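Local coordinates for protein tRNA modification GTPase mnmE (Chlorobium tepidum, PDB 3GEE) that hydrolyses GTP and probably takes part, with a bound folate, in adding a carboxymethylaminomethyl group to the wobble uridine of certain tRNAs, at residues A[38-43]-A[95-100]; A[32-37]-A[89-94]; A[61-66]-A[83-88]; A[17-22]-A[118-123]. All coordinates share one frame; numbering follows the deposited sequence.

In the fold
All four interactions lie in the N-terminal folate-binding domain and involve one mixed sheet: interactions 3 and 4 pair its strands, interaction 1 lays a helix on it and interaction 2 ties a loop to it. Interaction 1 sets helix 40-47 on strand 96-102 through packing, and interaction 2, also buried, joins the loop before that strand to the end of strand 30-36 by buried polar groups. Interaction 3 pairs two antiparallel strands and sends aromatic rings to the ligand. Interactions 1, 2 and 3 share one folinic acid and approach it with different chemistry: carboxylate, guanidinium and phenol. Interaction 4, only partly buried, closes the far end of the sheet with parallel backbone hydrogen bonds and does not touch the ligand.

Interaction 1 (A[38-43]-A[95-100]); sequences AGVLDL and QMVEFT. With FON (N-{[4-({[(6R)-2-amino-5-formyl-4-oxo-1,4,5,6,7,8-hexahydropteridin-6-yl]methyl}amino)phenyl]carbonyl}-L-glutamic acid), chain C; FON (N-{[4-({[(6R)-2-amino-5-formyl-4-oxo-1,4,5,6,7,8-hexahydropteridin-6-yl]methyl}amino)phenyl]carbonyl}-L-glutamic acid), chain B.
Gln-95 and Val-97 of the strand meet Leu-41 and Val-40 where the start of helix 40-47 packs on one face of the mixed sheet of the folate-binding domain. The contact is one of packing, in which a polar amide joins apolar branches, and the two segments share no hydrogen bond. CG1 of Val-40 reaches CG1 of Val-97 at 3.5 Å, the two side chains running obliquely to one another. The same CG1 of Val-40 lies 3.7 Å from CA of Met-96, so a short branched residue suits the close fit to the strand backbone. Leu-41 and Gln-95 cross at about a right angle. CG of Gln-95, anti to its backbone N (chi1 -168°), lies over Leu-41, 3.5 Å from CG of Leu-41, and CD and OE1 of the extended chain also lie on the leucine. An alanine in place of Gln-95 would probably leave CG and both methyls of Leu-41 without this cover and open a gap beside Leu-41.

Backbone geometry explains Gly-39, the N-cap residue: its positive phi of 75° favours glycine, and its O accepts the bond from Leu-43 N that starts the helix.

Two folinic acids are met farther along the strand. The backbone O of Thr-100 takes a hydrogen bond, modelled doubtfully short, from N8 of the chain C ligand. Glu-98, on the face away from Val-97, suits a site of N-H donors: its chain, extended beyond CG, reaches the chain B pterin, where OE1 of Glu-98 accepts a hydrogen bond from NA2 at 2.6 Å.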
# COMPACT_ATOMS: atom_id res chain seq x y z
N ALA A 38 -13.08 17.42 -15.91
CA ALA A 38 -14.34 17.90 -16.44
C ALA A 38 -15.48 16.88 -16.35
O ALA A 38 -15.43 15.83 -16.98
CB ALA A 38 -14.16 18.36 -17.87
N GLY A 39 -16.50 17.21 -15.56
CA GLY A 39 -17.74 16.44 -15.52
C GLY A 39 -17.60 15.14 -14.76
O GLY A 39 -18.36 14.19 -14.97
N VAL A 40 -16.63 15.11 -13.86
CA VAL A 40 -16.28 13.91 -13.14
C VAL A 40 -17.42 13.32 -12.30
O VAL A 40 -17.65 12.11 -12.33
CB VAL A 40 -14.94 14.13 -12.39
CG1 VAL A 40 -15.03 13.80 -10.92
CG2 VAL A 40 -13.84 13.36 -13.09
N LEU A 41 -18.16 14.15 -11.58
CA LEU A 41 -19.23 13.61 -10.74
C LEU A 41 -20.50 13.24 -11.51
O LEU A 41 -21.35 12.52 -10.99
CB LEU A 41 -19.50 14.48 -9.50
CG LEU A 41 -19.32 15.99 -9.59
CD1 LEU A 41 -20.42 16.59 -10.45
CD2 LEU A 41 -19.30 16.63 -8.21
N ASP A 42 -20.62 13.71 -12.75
CA ASP A 42 -21.63 13.18 -13.66
C ASP A 42 -21.25 11.77 -14.10
O ASP A 42 -22.11 10.90 -14.22
CB ASP A 42 -21.82 14.07 -14.88
CG ASP A 42 -22.59 15.34 -14.56
OD1 ASP A 42 -23.78 15.42 -14.94
OD2 ASP A 42 -22.01 16.24 -13.92
N LEU A 43 -19.95 11.57 -14.33
CA LEU A 43 -19.42 10.26 -14.68
C LEU A 43 -19.60 9.31 -13.51
O LEU A 43 -20.09 8.19 -13.68
CB LEU A 43 -17.93 10.37 -15.05
CG LEU A 43 -17.48 10.49 -16.51
CD1 LEU A 43 -18.45 11.25 -17.41
CD2 LEU A 43 -16.11 11.13 -16.57
N GLN A 95 -13.16 19.68 -10.26
CA GLN A 95 -14.17 18.75 -9.81
C GLN A 95 -13.58 17.36 -9.61
O GLN A 95 -13.05 16.75 -10.55
CB GLN A 95 -15.28 18.71 -10.86
CG GLN A 95 -16.53 18.00 -10.42
CD GLN A 95 -17.73 18.47 -11.19
OE1 GLN A 95 -18.18 17.80 -12.12
NE2 GLN A 95 -18.25 19.64 -10.82
N MET A 96 -13.68 16.85 -8.39
CA MET A 96 -13.25 15.48 -8.16
C MET A 96 -14.10 14.73 -7.16
O MET A 96 -14.66 15.31 -6.23
CB MET A 96 -11.76 15.41 -7.79
CG MET A 96 -11.27 16.40 -6.74
SD MET A 96 -9.46 16.44 -6.76
CE MET A 96 -9.06 14.89 -5.93
N VAL A 97 -14.21 13.43 -7.39
CA VAL A 97 -14.75 12.50 -6.41
C VAL A 97 -13.68 11.47 -6.08
O VAL A 97 -12.85 11.15 -6.93
CB VAL A 97 -16.09 11.86 -6.86
CG1 VAL A 97 -16.08 11.60 -8.35
CG2 VAL A 97 -16.39 10.59 -6.09
N GLU A 98 -13.68 11.01 -4.83
CA GLU A 98 -12.71 10.03 -4.35
C GLU A 98 -13.43 8.85 -3.72
O GLU A 98 -13.98 8.94 -2.61
CB GLU A 98 -11.78 10.65 -3.30
CG GLU A 98 -10.85 11.72 -3.81
CD GLU A 98 -9.93 12.24 -2.72
OE1 GLU A 98 -10.14 11.91 -1.53
OE2 GLU A 98 -8.97 12.99 -3.06
N PHE A 99 -13.43 7.73 -4.43
CA PHE A 99 -13.99 6.50 -3.90
C PHE A 99 -12.95 5.85 -3.00
O PHE A 99 -11.83 5.61 -3.42
CB PHE A 99 -14.37 5.56 -5.04
CG PHE A 99 -15.36 6.14 -5.98
CD1 PHE A 99 -16.73 6.05 -5.71
CD2 PHE A 99 -14.95 6.79 -7.13
CE1 PHE A 99 -17.66 6.58 -6.58
CE2 PHE A 99 -15.88 7.33 -8.01
CZ PHE A 99 -17.24 7.22 -7.73
N THR A 100 -13.31 5.60 -1.75
CA THR A 100 -12.45 4.76 -0.95
C THR A 100 -13.17 3.43 -0.77
O THR A 100 -14.27 3.39 -0.22
CB THR A 100 -11.97 5.40 0.38
OG1 THR A 100 -12.46 4.65 1.49
CG2 THR A 100 -12.38 6.86 0.48
N1 FON C . -14.56 4.24 2.96
C2 FON C . -14.32 4.91 4.10
NA2 FON C . -13.88 6.19 4.03
N3 FON C . -14.51 4.35 5.32
C4 FON C . -14.95 3.08 5.48
O4 FON C . -15.10 2.62 6.63
C4A FON C . -15.21 2.28 4.24
N5 FON C . -15.69 0.97 4.13
C6 FON C . -16.66 0.87 3.03
C7 FON C . -15.77 0.93 1.80
N8 FON C . -15.22 2.28 1.79
C8A FON C . -14.99 2.97 2.95
C9 FON C . -17.57 -0.37 3.05
N10 FON C . -18.24 -0.55 4.33
C11 FON C . -20.79 2.00 6.44
C12 FON C . -21.20 0.73 6.03
C13 FON C . -20.33 -0.11 5.32
C14 FON C . -19.04 0.32 5.00
C15 FON C . -18.63 1.59 5.43
C16 FON C . -19.50 2.43 6.13
C FON C . -21.77 2.85 7.20
O FON C . -21.49 4.01 7.47
N FON C . -22.93 2.29 7.57
CA FON C . -24.25 2.92 7.63
CB FON C . -24.75 3.34 6.25
CG FON C . -25.99 4.25 6.28
CD FON C . -25.93 5.29 5.18
OE1 FON C . -25.22 6.31 5.36
OE2 FON C . -26.60 5.11 4.13
CT FON C . -25.23 1.97 8.27
O1 FON C . -26.01 2.40 9.16
O2 FON C . -25.22 0.78 7.89
CP1 FON C . -15.30 0.03 4.87
O3 FON C . -14.72 -0.93 4.40
N1 FON B . -7.34 13.49 1.61
C2 FON B . -8.22 13.34 0.60
NA2 FON B . -9.35 12.62 0.82
N3 FON B . -8.02 13.90 -0.62
C4 FON B . -6.93 14.63 -0.91
O4 FON B . -6.80 15.11 -2.06
C4A FON B . -5.91 14.82 0.17
N5 FON B . -4.72 15.55 0.13
C6 FON B . -4.52 16.29 1.39
C7 FON B . -4.12 15.17 2.35
N8 FON B . -5.31 14.34 2.49
C8A FON B . -6.21 14.19 1.48
C9 FON B . -3.51 17.44 1.35
N10 FON B . -3.77 18.37 0.26
C11 FON B . -7.17 20.64 -0.60
C12 FON B . -5.93 21.23 -0.37
C13 FON B . -4.81 20.46 -0.08
C14 FON B . -4.91 19.07 -0.00
C15 FON B . -6.15 18.47 -0.26
C16 FON B . -7.28 19.25 -0.55
C FON B . -8.34 21.53 -0.91
O FON B . -9.46 21.05 -1.01
N FON B . -8.11 22.84 -1.09
CA FON B . -8.96 23.96 -0.70
CB FON B . -9.10 24.07 0.82
CG FON B . -10.19 25.05 1.27
CD FON B . -10.91 24.54 2.51
OE1 FON B . -11.80 23.66 2.37
OE2 FON B . -10.60 25.00 3.63
CT FON B . -8.38 25.24 -1.26
O1 FON B . -9.15 26.06 -1.82
O2 FON B . -7.15 25.43 -1.14
CP1 FON B . -3.94 15.54 -0.86
O3 FON B . -2.80 15.12 -0.75

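Interaction 2 (A[32-37]-A[89-94]); sequences IVRISG and RSFTAE. With FON (N-{[4-({[(6R)-2-amino-5-formyl-4-oxo-1,4,5,6,7,8-hexahydropteridin-6-yl]methyl}amino)phenyl]carbonyl}-L-glutamic acid), chain B.
Ser-36 OG donates to Glu-94 OE2 at 2.5 Å, meeting that oxygen nearly along its C-O axis, and accepts from Thr-92 OG1 at 2.8 Å. This buried chain of hydroxyls and carboxylate binds the end of strand 30-36 to the loop joining strands 76-85 and 96-102, one wall of the folate pocket. Ser-36 suits the place because its OG, anti to the backbone N (chi1 179°), both gives and takes a bond. The other oxygen of Glu-94, OE1, accepts from Gly-15 N, so the carboxylate is held through both oxygens. Gly-37 follows with backbone angles that call for glycine. Within the loop, Ser-90 OG donates to Glu-94 O at 2.6 Å on a lone pair in the carbonyl plane, tying both ends of the loop segment together.

Arg-34 reaches the ligand: its NH2 makes a weak hydrogen bond to O4 of the pterin, 3.1 Å away. The Arg-34 chain is bent at chi2 and chi3, and its NH2 lies 4.2 Å from CD2 of Phe-91. Lys-476 forms a cation-pi contact with the same phenylalanine. Phe-91 CB lies 3.4 Å from pterin O4. Its flat, apolar ring suits the folate linker, with CD1 3.7 Å from ligand N10.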
# COMPACT_ATOMS: atom_id res chain seq x y z
N ILE A 32 -8.04 3.95 -2.03
CA ILE A 32 -8.69 5.12 -2.61
C ILE A 32 -8.44 5.20 -4.12
O ILE A 32 -7.29 5.35 -4.56
CB ILE A 32 -8.16 6.44 -1.99
CG1 ILE A 32 -8.38 6.47 -0.48
CG2 ILE A 32 -8.79 7.66 -2.66
CD1 ILE A 32 -7.49 7.48 0.22
N VAL A 33 -9.50 5.09 -4.91
CA VAL A 33 -9.42 5.47 -6.32
C VAL A 33 -9.88 6.92 -6.41
O VAL A 33 -10.99 7.24 -5.95
CB VAL A 33 -10.30 4.58 -7.22
CG1 VAL A 33 -10.29 5.11 -8.65
CG2 VAL A 33 -9.83 3.13 -7.19
N ARG A 34 -9.03 7.80 -6.96
CA ARG A 34 -9.41 9.21 -7.08
C ARG A 34 -9.49 9.71 -8.51
O ARG A 34 -8.53 9.59 -9.28
CB ARG A 34 -8.56 10.14 -6.18
CG ARG A 34 -7.07 10.15 -6.46
CD ARG A 34 -6.55 11.58 -6.51
NE ARG A 34 -6.25 12.18 -5.21
CZ ARG A 34 -5.08 12.74 -4.89
NH1 ARG A 34 -4.08 12.78 -5.76
NH2 ARG A 34 -4.92 13.28 -3.69
N ILE A 35 -10.64 10.26 -8.88
CA ILE A 35 -10.85 10.78 -10.23
C ILE A 35 -11.07 12.29 -10.21
O ILE A 35 -11.61 12.83 -9.25
CB ILE A 35 -12.00 10.05 -10.95
CG1 ILE A 35 -13.37 10.56 -10.50
CG2 ILE A 35 -11.91 8.56 -10.69
CD1 ILE A 35 -14.52 10.15 -11.43
N SER A 36 -10.62 12.97 -11.27
CA SER A 36 -10.65 14.42 -11.33
C SER A 36 -10.79 14.92 -12.76
O SER A 36 -10.40 14.23 -13.70
CB SER A 36 -9.39 15.01 -10.69
OG SER A 36 -9.39 16.43 -10.76
N GLY A 37 -11.34 16.12 -12.92
CA GLY A 37 -11.50 16.71 -14.24
C GLY A 37 -12.93 17.01 -14.65
O GLY A 37 -13.86 16.87 -13.87
N ARG A 89 -12.35 24.16 -4.68
CA ARG A 89 -12.13 23.72 -3.31
C ARG A 89 -11.88 22.21 -3.25
O ARG A 89 -12.60 21.46 -2.59
CB ARG A 89 -13.33 24.14 -2.46
CG ARG A 89 -13.02 24.43 -1.00
CD ARG A 89 -14.29 24.82 -0.23
NE ARG A 89 -15.42 23.96 -0.60
CZ ARG A 89 -16.56 23.87 0.09
NH1 ARG A 89 -16.75 24.57 1.21
NH2 ARG A 89 -17.52 23.05 -0.35
N SER A 90 -10.83 21.80 -3.97
CA SER A 90 -10.34 20.42 -4.00
C SER A 90 -8.82 20.45 -4.12
O SER A 90 -8.23 21.52 -4.27
CB SER A 90 -10.93 19.68 -5.20
OG SER A 90 -10.25 20.04 -6.39
N PHE A 91 -8.18 19.28 -4.07
CA PHE A 91 -6.73 19.20 -4.24
C PHE A 91 -6.27 19.72 -5.61
O PHE A 91 -5.37 20.56 -5.69
CB PHE A 91 -6.20 17.78 -4.00
CG PHE A 91 -4.73 17.64 -4.28
CD1 PHE A 91 -3.79 18.18 -3.40
CD2 PHE A 91 -4.28 17.00 -5.43
CE1 PHE A 91 -2.42 18.07 -3.67
CE2 PHE A 91 -2.92 16.89 -5.71
CZ PHE A 91 -1.99 17.42 -4.83
N THR A 92 -6.90 19.23 -6.68
CA THR A 92 -6.55 19.64 -8.04
C THR A 92 -7.14 20.99 -8.39
O THR A 92 -6.82 21.56 -9.45
CB THR A 92 -7.02 18.63 -9.10
OG1 THR A 92 -8.43 18.40 -8.98
CG2 THR A 92 -6.27 17.31 -8.95
N ALA A 93 -8.00 21.50 -7.51
CA ALA A 93 -8.77 22.73 -7.73
C ALA A 93 -9.79 22.59 -8.86
O ALA A 93 -10.26 23.59 -9.41
CB ALA A 93 -7.85 23.94 -7.97
N GLU A 94 -10.13 21.36 -9.21
CA GLU A 94 -11.22 21.09 -10.12
C GLU A 94 -12.16 20.09 -9.48
O GLU A 94 -11.98 19.67 -8.33
CB GLU A 94 -10.76 20.49 -11.45
CG GLU A 94 -9.29 20.52 -11.77
CD GLU A 94 -8.93 19.46 -12.81
OE1 GLU A 94 -8.48 19.82 -13.92
OE2 GLU A 94 -9.14 18.27 -12.49
N1 FON B . -7.34 13.49 1.61
C2 FON B . -8.22 13.34 0.60
NA2 FON B . -9.35 12.62 0.82
N3 FON B . -8.02 13.90 -0.62
C4 FON B . -6.93 14.63 -0.91
O4 FON B . -6.80 15.11 -2.06
C4A FON B . -5.91 14.82 0.17
N5 FON B . -4.72 15.55 0.13
C6 FON B . -4.52 16.29 1.39
C7 FON B . -4.12 15.17 2.35
N8 FON B . -5.31 14.34 2.49
C8A FON B . -6.21 14.19 1.48
C9 FON B . -3.51 17.44 1.35
N10 FON B . -3.77 18.37 0.26
C11 FON B . -7.17 20.64 -0.60
C12 FON B . -5.93 21.23 -0.37
C13 FON B . -4.81 20.46 -0.08
C14 FON B . -4.91 19.07 -0.00
C15 FON B . -6.15 18.47 -0.26
C16 FON B . -7.28 19.25 -0.55
C FON B . -8.34 21.53 -0.91
O FON B . -9.46 21.05 -1.01
N FON B . -8.11 22.84 -1.09
CA FON B . -8.96 23.96 -0.70
CB FON B . -9.10 24.07 0.82
CG FON B . -10.19 25.05 1.27
CD FON B . -10.91 24.54 2.51
OE1 FON B . -11.80 23.66 2.37
OE2 FON B . -10.60 25.00 3.63
CT FON B . -8.38 25.24 -1.26
O1 FON B . -9.15 26.06 -1.82
O2 FON B . -7.15 25.43 -1.14
CP1 FON B . -3.94 15.54 -0.86
O3 FON B . -2.80 15.12 -0.75

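Interaction 3 (A[61-66]-A[83-88]); sequences AGYTAH and LVFRAP. With FON (N-{[4-({[(6R)-2-amino-5-formyl-4-oxo-1,4,5,6,7,8-hexahydropteridin-6-yl]methyl}amino)phenyl]carbonyl}-L-glutamic acid), chain B.
Phe-85 turns its ring edge onto the face of Tyr-63 in a T-shaped stack, the centroids 5.0 Å apart and the planes at 78°. CE2 of Phe-85 stands over the tyrosine ring, offset toward its rim, 3.6 Å from Tyr-63 CE2. Beyond the stack, Tyr-63 OH donates to the benzoyl O of the folinic acid, a bond modelled doubtfully short, while CZ of Phe-85 comes 4.1 Å from N3 of the pterin. An alanine in place of Phe-85 would probably cost Tyr-63 the ring edge packed on one face and leave its phenol freer to turn.

The rings spring from the antiparallel hairpin of strands 64-71 and 76-85, whose backbone probably helps set them. Tyr-63 and Thr-64 both face Val-84, a G1 bulge: Tyr-63 N donates to Val-84 O at 2.9 Å and Val-84 N to Thr-64 O at 3.0 Å. Tyr-63 takes the positive phi (65°) that glycine usually supplies here.

Ala-65 and Leu-83 form a non-hydrogen-bonded pair, small against large, with Ala-65 CB 4.1 Å from Leu-83 CD1. Ala-65 also packs on Leu-83 of the second subunit, and Leu-83 on Ala-65 there. On the opposite face, Val-84 CG2 lies 3.7 Å from His-66 CD2.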
# COMPACT_ATOMS: atom_id res chain seq x y z
N ALA A 61 -23.04 18.86 -2.27
CA ALA A 61 -22.13 19.93 -1.87
C ALA A 61 -20.69 19.42 -1.79
O ALA A 61 -20.45 18.23 -1.59
CB ALA A 61 -22.56 20.50 -0.54
N GLY A 62 -19.73 20.32 -1.93
CA GLY A 62 -18.33 19.98 -1.71
C GLY A 62 -18.07 19.54 -0.28
O GLY A 62 -18.76 19.97 0.64
N TYR A 63 -17.06 18.69 -0.11
CA TYR A 63 -16.64 18.15 1.19
C TYR A 63 -17.68 17.26 1.87
O TYR A 63 -17.75 17.18 3.09
CB TYR A 63 -16.13 19.26 2.10
CG TYR A 63 -14.71 19.62 1.77
CD1 TYR A 63 -14.41 20.64 0.87
CD2 TYR A 63 -13.65 18.90 2.32
CE1 TYR A 63 -13.10 20.96 0.55
CE2 TYR A 63 -12.34 19.21 2.01
CZ TYR A 63 -12.07 20.23 1.13
OH TYR A 63 -10.75 20.50 0.84
N THR A 64 -18.45 16.56 1.04
CA THR A 64 -19.57 15.76 1.51
C THR A 64 -19.39 14.30 1.07
O THR A 64 -19.03 14.02 -0.08
CB THR A 64 -20.90 16.39 1.02
OG1 THR A 64 -21.98 15.92 1.83
CG2 THR A 64 -21.18 16.06 -0.42
N ALA A 65 -19.61 13.37 1.99
CA ALA A 65 -19.34 11.95 1.75
C ALA A 65 -20.62 11.15 1.56
O ALA A 65 -21.65 11.47 2.16
CB ALA A 65 -18.54 11.37 2.90
N HIS A 66 -20.56 10.12 0.72
CA HIS A 66 -21.75 9.35 0.35
C HIS A 66 -21.50 7.85 0.31
O HIS A 66 -20.64 7.37 -0.43
CB HIS A 66 -22.29 9.84 -0.99
CG HIS A 66 -22.43 11.32 -1.06
ND1 HIS A 66 -23.58 11.97 -0.71
CD2 HIS A 66 -21.54 12.28 -1.41
CE1 HIS A 66 -23.41 13.27 -0.85
NE2 HIS A 66 -22.18 13.49 -1.27
N LEU A 83 -16.49 10.70 -1.93
CA LEU A 83 -16.25 12.02 -1.37
C LEU A 83 -16.26 13.04 -2.49
O LEU A 83 -15.36 13.06 -3.34
CB LEU A 83 -14.92 12.07 -0.61
CG LEU A 83 -14.60 13.33 0.19
CD1 LEU A 83 -15.78 13.80 1.02
CD2 LEU A 83 -13.40 13.10 1.09
N VAL A 84 -17.28 13.89 -2.48
CA VAL A 84 -17.42 14.93 -3.49
C VAL A 84 -16.57 16.15 -3.11
O VAL A 84 -16.54 16.56 -1.95
CB VAL A 84 -18.92 15.34 -3.66
CG1 VAL A 84 -19.08 16.46 -4.67
CG2 VAL A 84 -19.76 14.12 -4.08
N PHE A 85 -15.84 16.67 -4.10
CA PHE A 85 -15.15 17.95 -3.99
C PHE A 85 -15.58 18.77 -5.19
O PHE A 85 -15.74 18.23 -6.30
CB PHE A 85 -13.64 17.79 -4.09
CG PHE A 85 -13.01 17.03 -2.96
CD1 PHE A 85 -12.82 15.65 -3.05
CD2 PHE A 85 -12.55 17.69 -1.84
CE1 PHE A 85 -12.22 14.94 -2.02
CE2 PHE A 85 -11.95 16.99 -0.80
CZ PHE A 85 -11.78 15.61 -0.90
N ARG A 86 -15.73 20.07 -4.99
CA ARG A 86 -16.24 20.94 -6.05
C ARG A 86 -15.38 22.15 -6.33
O ARG A 86 -14.47 22.48 -5.58
CB ARG A 86 -17.65 21.41 -5.70
CG ARG A 86 -18.72 20.41 -5.99
CD ARG A 86 -20.04 21.09 -6.12
NE ARG A 86 -21.12 20.12 -6.27
CZ ARG A 86 -21.64 19.76 -7.44
NH1 ARG A 86 -21.20 20.28 -8.58
NH2 ARG A 86 -22.62 18.87 -7.46
N ALA A 87 -15.70 22.80 -7.45
CA ALA A 87 -15.29 24.18 -7.72
C ALA A 87 -13.77 24.29 -7.65
O ALA A 87 -13.09 23.46 -8.27
CB ALA A 87 -15.99 25.16 -6.77
N PRO A 88 -13.22 25.29 -6.91
CA PRO A 88 -11.77 25.31 -6.74
C PRO A 88 -11.36 24.60 -5.45
O PRO A 88 -10.16 24.45 -5.18
CB PRO A 88 -11.48 26.80 -6.61
CG PRO A 88 -12.66 27.32 -5.86
CD PRO A 88 -13.84 26.44 -6.24
N1 FON B . -7.34 13.49 1.61
C2 FON B . -8.22 13.34 0.60
NA2 FON B . -9.35 12.62 0.82
N3 FON B . -8.02 13.90 -0.62
C4 FON B . -6.93 14.63 -0.91
O4 FON B . -6.80 15.11 -2.06
C4A FON B . -5.91 14.82 0.17
N5 FON B . -4.72 15.55 0.13
C6 FON B . -4.52 16.29 1.39
C7 FON B . -4.12 15.17 2.35
N8 FON B . -5.31 14.34 2.49
C8A FON B . -6.21 14.19 1.48
C9 FON B . -3.51 17.44 1.35
N10 FON B . -3.77 18.37 0.26
C11 FON B . -7.17 20.64 -0.60
C12 FON B . -5.93 21.23 -0.37
C13 FON B . -4.81 20.46 -0.08
C14 FON B . -4.91 19.07 -0.00
C15 FON B . -6.15 18.47 -0.26
C16 FON B . -7.28 19.25 -0.55
C FON B . -8.34 21.53 -0.91
O FON B . -9.46 21.05 -1.01
N FON B . -8.11 22.84 -1.09
CA FON B . -8.96 23.96 -0.70
CB FON B . -9.10 24.07 0.82
CG FON B . -10.19 25.05 1.27
CD FON B . -10.91 24.54 2.51
OE1 FON B . -11.80 23.66 2.37
OE2 FON B . -10.60 25.00 3.63
CT FON B . -8.38 25.24 -1.26
O1 FON B . -9.15 26.06 -1.82
O2 FON B . -7.15 25.43 -1.14
CP1 FON B . -3.94 15.54 -0.86
O3 FON B . -2.80 15.12 -0.75

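Interaction 4 (A[17-22]-A[118-123]); sequences PIAAIA and NGCRLA
Ile-18 lies side by side with Arg-121, and Ala-123 completes its surroundings across the contact. Its CB sits 3.7 Å from Arg-121 O, close to the backbone of the partner strand. From CB the side chain forks. The branch CG2, beside the backbone N, lies against the arginine stem, 3.6 Å from Arg-121 CG, and the same methyl also meets NH1 of the guanidinium. The other branch starts with CG1 between the backbone N and the carbonyl carbon (chi1 53°) and continues extended to CD1, which ends 4.1 Å from Ala-123 CB. A beta-branched residue suits this place, since its two arms cover two neighbours at once. The arginine gives the isoleucine its aliphatic length, and its NH1 has a long, weak ion pair with Glu-127.

Beneath the side chains the two segments pair as parallel strands at the margin of the mixed sheet, strand 18-21 lying between 30-36 and the short outermost strand 121-122. Arg-121 N donates to Pro-17 O at 3.0 Å, Ala-19 N to Arg-121 O at 2.8 Å, and Ala-123 N to Ala-19 O at 3.0 Å. Pro-17, lacking an N-H, serves this ladder through its carbonyl alone. Gly-119 leads in from helix 105-117 with backbone angles that require glycine.

On the face away from Ile-18 small residues allow close approach, with Ala-19 CB 3.7 Å from Cys-120 CB; these two also touch Ile-35 of strand 30-36. Back on the side of Ile-18, Ala-20 CB lies 4.0 Å from Ala-123 CB, both packed on Phe-128 of helix 127-134.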
# COMPACT_ATOMS: atom_id res chain seq x y z
N PRO A 17 -11.10 14.13 -17.70
CA PRO A 17 -11.28 13.30 -16.51
C PRO A 17 -10.22 12.21 -16.46
O PRO A 17 -9.99 11.51 -17.45
CB PRO A 17 -12.68 12.70 -16.70
CG PRO A 17 -12.98 12.87 -18.16
CD PRO A 17 -12.29 14.13 -18.56
N ILE A 18 -9.55 12.11 -15.32
CA ILE A 18 -8.50 11.12 -15.12
C ILE A 18 -8.75 10.36 -13.84
O ILE A 18 -9.28 10.92 -12.88
CB ILE A 18 -7.09 11.77 -15.08
CG1 ILE A 18 -7.04 12.89 -14.05
CG2 ILE A 18 -6.70 12.28 -16.46
CD1 ILE A 18 -5.67 13.50 -13.87
N ALA A 19 -8.38 9.08 -13.84
CA ALA A 19 -8.54 8.21 -12.67
C ALA A 19 -7.21 7.56 -12.31
O ALA A 19 -6.34 7.41 -13.17
CB ALA A 19 -9.59 7.15 -12.95
N ALA A 20 -7.07 7.17 -11.04
CA ALA A 20 -5.86 6.54 -10.53
C ALA A 20 -6.07 5.95 -9.14
O ALA A 20 -6.82 6.50 -8.33
CB ALA A 20 -4.73 7.54 -10.48
N ILE A 21 -5.43 4.81 -8.88
CA ILE A 21 -5.30 4.26 -7.54
C ILE A 21 -4.39 5.24 -6.82
O ILE A 21 -3.34 5.59 -7.33
CB ILE A 21 -4.59 2.89 -7.57
CG1 ILE A 21 -5.09 2.03 -8.75
CG2 ILE A 21 -4.69 2.20 -6.23
CD1 ILE A 21 -6.10 0.96 -8.42
N ALA A 22 -4.80 5.71 -5.64
CA ALA A 22 -4.08 6.79 -4.97
C ALA A 22 -3.30 6.29 -3.76
O ALA A 22 -2.45 7.00 -3.21
CB ALA A 22 -5.04 7.90 -4.57
N ASN A 118 -15.86 4.05 -17.98
CA ASN A 118 -16.96 5.00 -17.95
C ASN A 118 -16.51 6.46 -18.01
O ASN A 118 -16.99 7.30 -17.25
CB ASN A 118 -17.86 4.73 -16.75
CG ASN A 118 -18.76 3.51 -16.96
OD1 ASN A 118 -19.76 3.58 -17.68
ND2 ASN A 118 -18.41 2.40 -16.32
N GLY A 119 -15.57 6.74 -18.91
CA GLY A 119 -15.20 8.12 -19.22
C GLY A 119 -13.77 8.53 -18.93
O GLY A 119 -13.16 9.25 -19.72
N CYS A 120 -13.24 8.08 -17.79
CA CYS A 120 -11.91 8.50 -17.34
C CYS A 120 -10.77 7.92 -18.16
O CYS A 120 -10.91 6.84 -18.74
CB CYS A 120 -11.71 8.11 -15.88
SG CYS A 120 -12.55 9.14 -14.68
N ARG A 121 -9.66 8.64 -18.21
CA ARG A 121 -8.41 8.08 -18.73
C ARG A 121 -7.48 7.84 -17.55
O ARG A 121 -7.69 8.40 -16.47
CB ARG A 121 -7.77 9.03 -19.74
CG ARG A 121 -6.74 9.95 -19.15
CD ARG A 121 -5.62 10.23 -20.11
NE ARG A 121 -5.77 11.53 -20.76
CZ ARG A 121 -5.34 12.68 -20.24
NH1 ARG A 121 -4.73 12.69 -19.06
NH2 ARG A 121 -5.52 13.81 -20.92
N LEU A 122 -6.46 7.00 -17.72
CA LEU A 122 -5.52 6.73 -16.64
C LEU A 122 -4.63 7.96 -16.48
O LEU A 122 -4.20 8.54 -17.46
CB LEU A 122 -4.70 5.47 -16.92
CG LEU A 122 -3.96 4.67 -15.83
CD1 LEU A 122 -2.55 5.18 -15.64
CD2 LEU A 122 -4.71 4.65 -14.51
N ALA A 123 -4.40 8.35 -15.24
CA ALA A 123 -3.61 9.54 -14.94
C ALA A 123 -2.14 9.35 -15.28
O ALA A 123 -1.57 8.29 -15.02
CB ALA A 123 -3.77 9.93 -13.48